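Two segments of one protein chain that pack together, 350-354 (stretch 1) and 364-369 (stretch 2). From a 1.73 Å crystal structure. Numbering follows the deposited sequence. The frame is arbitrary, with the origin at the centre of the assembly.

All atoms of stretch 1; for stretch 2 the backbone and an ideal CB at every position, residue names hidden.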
# COMPACT_ATOMS: atom_id res chain seq x y z
N ASP B 350 -18.51 30.44 11.49
CA ASP B 350 -17.36 31.18 11.00
C ASP B 350 -16.19 30.23 10.71
O ASP B 350 -16.09 29.15 11.30
CB ASP B 350 -16.94 32.22 12.03
CG ASP B 350 -17.90 33.39 12.10
OD1 ASP B 350 -18.04 34.10 11.08
OD2 ASP B 350 -18.53 33.59 13.16
N PRO B 351 -15.29 30.62 9.80
CA PRO B 351 -14.09 29.81 9.54
C PRO B 351 -13.27 29.62 10.81
O PRO B 351 -13.15 30.53 11.63
CB PRO B 351 -13.32 30.65 8.51
CG PRO B 351 -13.81 32.04 8.72
CD PRO B 351 -15.26 31.89 9.05
N ARG B 352 -12.68 28.45 10.99
CA ARG B 352 -11.88 27.87 12.05
C ARG B 352 -10.77 27.01 11.50
O ARG B 352 -10.84 26.54 10.36
CB ARG B 352 -12.74 27.05 13.02
CG ARG B 352 -13.85 27.89 13.62
CD ARG B 352 -14.25 27.43 15.00
NE ARG B 352 -15.40 28.20 15.45
CZ ARG B 352 -16.63 28.04 14.96
NH1 ARG B 352 -16.86 27.13 14.01
NH2 ARG B 352 -17.62 28.79 15.42
N PRO B 353 -9.72 26.79 12.29
CA PRO B 353 -8.59 25.97 11.85
C PRO B 353 -8.96 24.56 11.40
O PRO B 353 -9.91 23.95 11.90
CB PRO B 353 -7.70 25.94 13.09
CG PRO B 353 -7.95 27.28 13.71
CD PRO B 353 -9.43 27.47 13.56
N ARG B 354 -8.17 24.05 10.45
CA ARG B 354 -8.23 22.67 9.99
C ARG B 354 -6.81 22.12 9.96
O ARG B 354 -5.85 22.87 9.70
CB ARG B 354 -8.88 22.57 8.59
CG ARG B 354 -10.35 23.06 8.55
CD ARG B 354 -11.20 22.08 9.33
NE ARG B 354 -12.64 22.34 9.28
CZ ARG B 354 -13.33 22.98 10.22
NH1 ARG B 354 -12.73 23.47 11.29
NH2 ARG B 354 -14.64 23.13 10.06
N UNK B 364 -1.68 23.50 10.21
CA UNK B 364 -2.90 24.00 10.82
C UNK B 364 -3.24 25.32 10.15
O UNK B 364 -2.45 26.27 10.22
CB UNK B 364 -2.75 24.16 12.33
N UNK B 365 -4.40 25.39 9.50
CA UNK B 365 -4.80 26.64 8.90
C UNK B 365 -5.26 27.60 9.99
O UNK B 365 -5.84 27.20 11.00
CB UNK B 365 -5.90 26.42 7.86
N UNK B 366 -4.96 28.88 9.78
CA UNK B 366 -5.35 29.95 10.70
C UNK B 366 -6.06 30.98 9.83
O UNK B 366 -5.47 32.00 9.44
CB UNK B 366 -4.16 30.55 11.45
N UNK B 367 -7.32 30.73 9.48
CA UNK B 367 -7.96 31.55 8.44
C UNK B 367 -7.99 33.03 8.75
O UNK B 367 -7.77 33.85 7.84
CB UNK B 367 -9.39 31.07 8.21
N UNK B 368 -8.24 33.42 10.00
CA UNK B 368 -8.33 34.83 10.34
C UNK B 368 -6.99 35.55 10.23
O UNK B 368 -6.97 36.78 10.19
CB UNK B 368 -8.88 34.98 11.76
N UNK B 369 -5.87 34.82 10.19
CA UNK B 369 -4.55 35.43 10.05
C UNK B 369 -3.93 35.18 8.68
O UNK B 369 -2.78 35.57 8.46
CB UNK B 369 -3.61 34.90 11.14

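The two segments run nearly antiparallel, their end-to-end directions 167° apart.

Position 364 has extended backbone angles (-127/119), and its CA-to-CB bond points sideways. The ideal CB lies 4.3 Å from Arg 354 O and 5.3 Å from Pro 353 CB, which leaves room for a modest apolar branch against the proline ring; valine, isoleucine or threonine would suit both the ring and the extended backbone. The residue is Val 364. With chi1 at 178° (t), its CG1 comes 3.8 Å from Pro 353 CB, while its CA makes a CA-H...O contact with Arg 354 O at 3.4 Å.

Position 365 is also extended (-75/145), and its backbone is anchored for any residue but proline: N of 365 donates to Arg 354 O at 2.9 Å with an angle of 165° at the hydrogen. The ideal CB, directed sideways, is 4.0 Å from Arg 354 O. Close by, Arg 354 N is a donor without an acceptor in the visible atoms, so a short side chain carrying an oxygen, such as serine, threonine or aspartate, would be well placed. Thr 365 takes the role: in the p rotamer (59°), its OG1 accepts from Arg 354 N at 2.9 Å and 146°. The carbonyl O of Thr 365 lies 3.1 Å from Pro 353 CB, a close packing contact, and finds no polar partner.

At 366 CA-to-CB points away, with the ideal CB 5.5 Å from Pro 353 CG, so stretch 1 sets little preference. The residue is Asp 366, whose carbonyl O accepts from the backbone N of 369 at 2.9 Å.

Position 367 turns into a 3-10 segment, and its phi of -59° is compatible with proline. CA-to-CB points toward stretch 1, the ideal CB 4.0 Å from Pro 351 CB; a compact apolar group, alanine, valine or proline, would fit. Pro 367 places CG 4.0 Å from Pro 351 CB and 3.8 Å from Arg 352 O, and its CD 4.4 Å from Pro 353 CD, so one ring touches two prolines.

At 368 the ideal CB has nothing of stretch 1 within 5.5 Å, so only a longer side chain could make contact; leucine, methionine or a long polar chain are plausible. Leu 368 (m, t) brings CD2 to 4.4 Å from Pro 351 CG, a marginal apolar contact.

Position 369 is out of reach and unconstrained by stretch 1; it is Lys 369.

Stretch 2 364-369: VTDPLK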
# COMPACT_ATOMS: atom_id res chain seq x y z
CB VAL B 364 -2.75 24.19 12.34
CG1 VAL B 364 -4.05 24.75 12.92
CG2 VAL B 364 -2.39 22.87 13.02
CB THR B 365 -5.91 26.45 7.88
OG1 THR B 365 -7.06 25.85 8.49
CG2 THR B 365 -5.42 25.56 6.74
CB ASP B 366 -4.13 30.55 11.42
CG ASP B 366 -4.53 31.45 12.56
OD1 ASP B 366 -5.71 31.85 12.61
OD2 ASP B 366 -3.66 31.78 13.41
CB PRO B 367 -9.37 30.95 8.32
CG PRO B 367 -9.53 29.99 9.46
CD PRO B 367 -8.16 29.58 9.89
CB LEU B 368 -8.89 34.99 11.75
CG LEU B 368 -10.29 34.42 11.96
CD1 LEU B 368 -10.84 34.82 13.32
CD2 LEU B 368 -11.24 34.84 10.85
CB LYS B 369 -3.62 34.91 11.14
CG LYS B 369 -4.09 35.19 12.56
CD LYS B 369 -3.98 36.66 12.94
CE LYS B 369 -4.35 36.89 14.40
NZ LYS B 369 -3.40 36.21 15.34
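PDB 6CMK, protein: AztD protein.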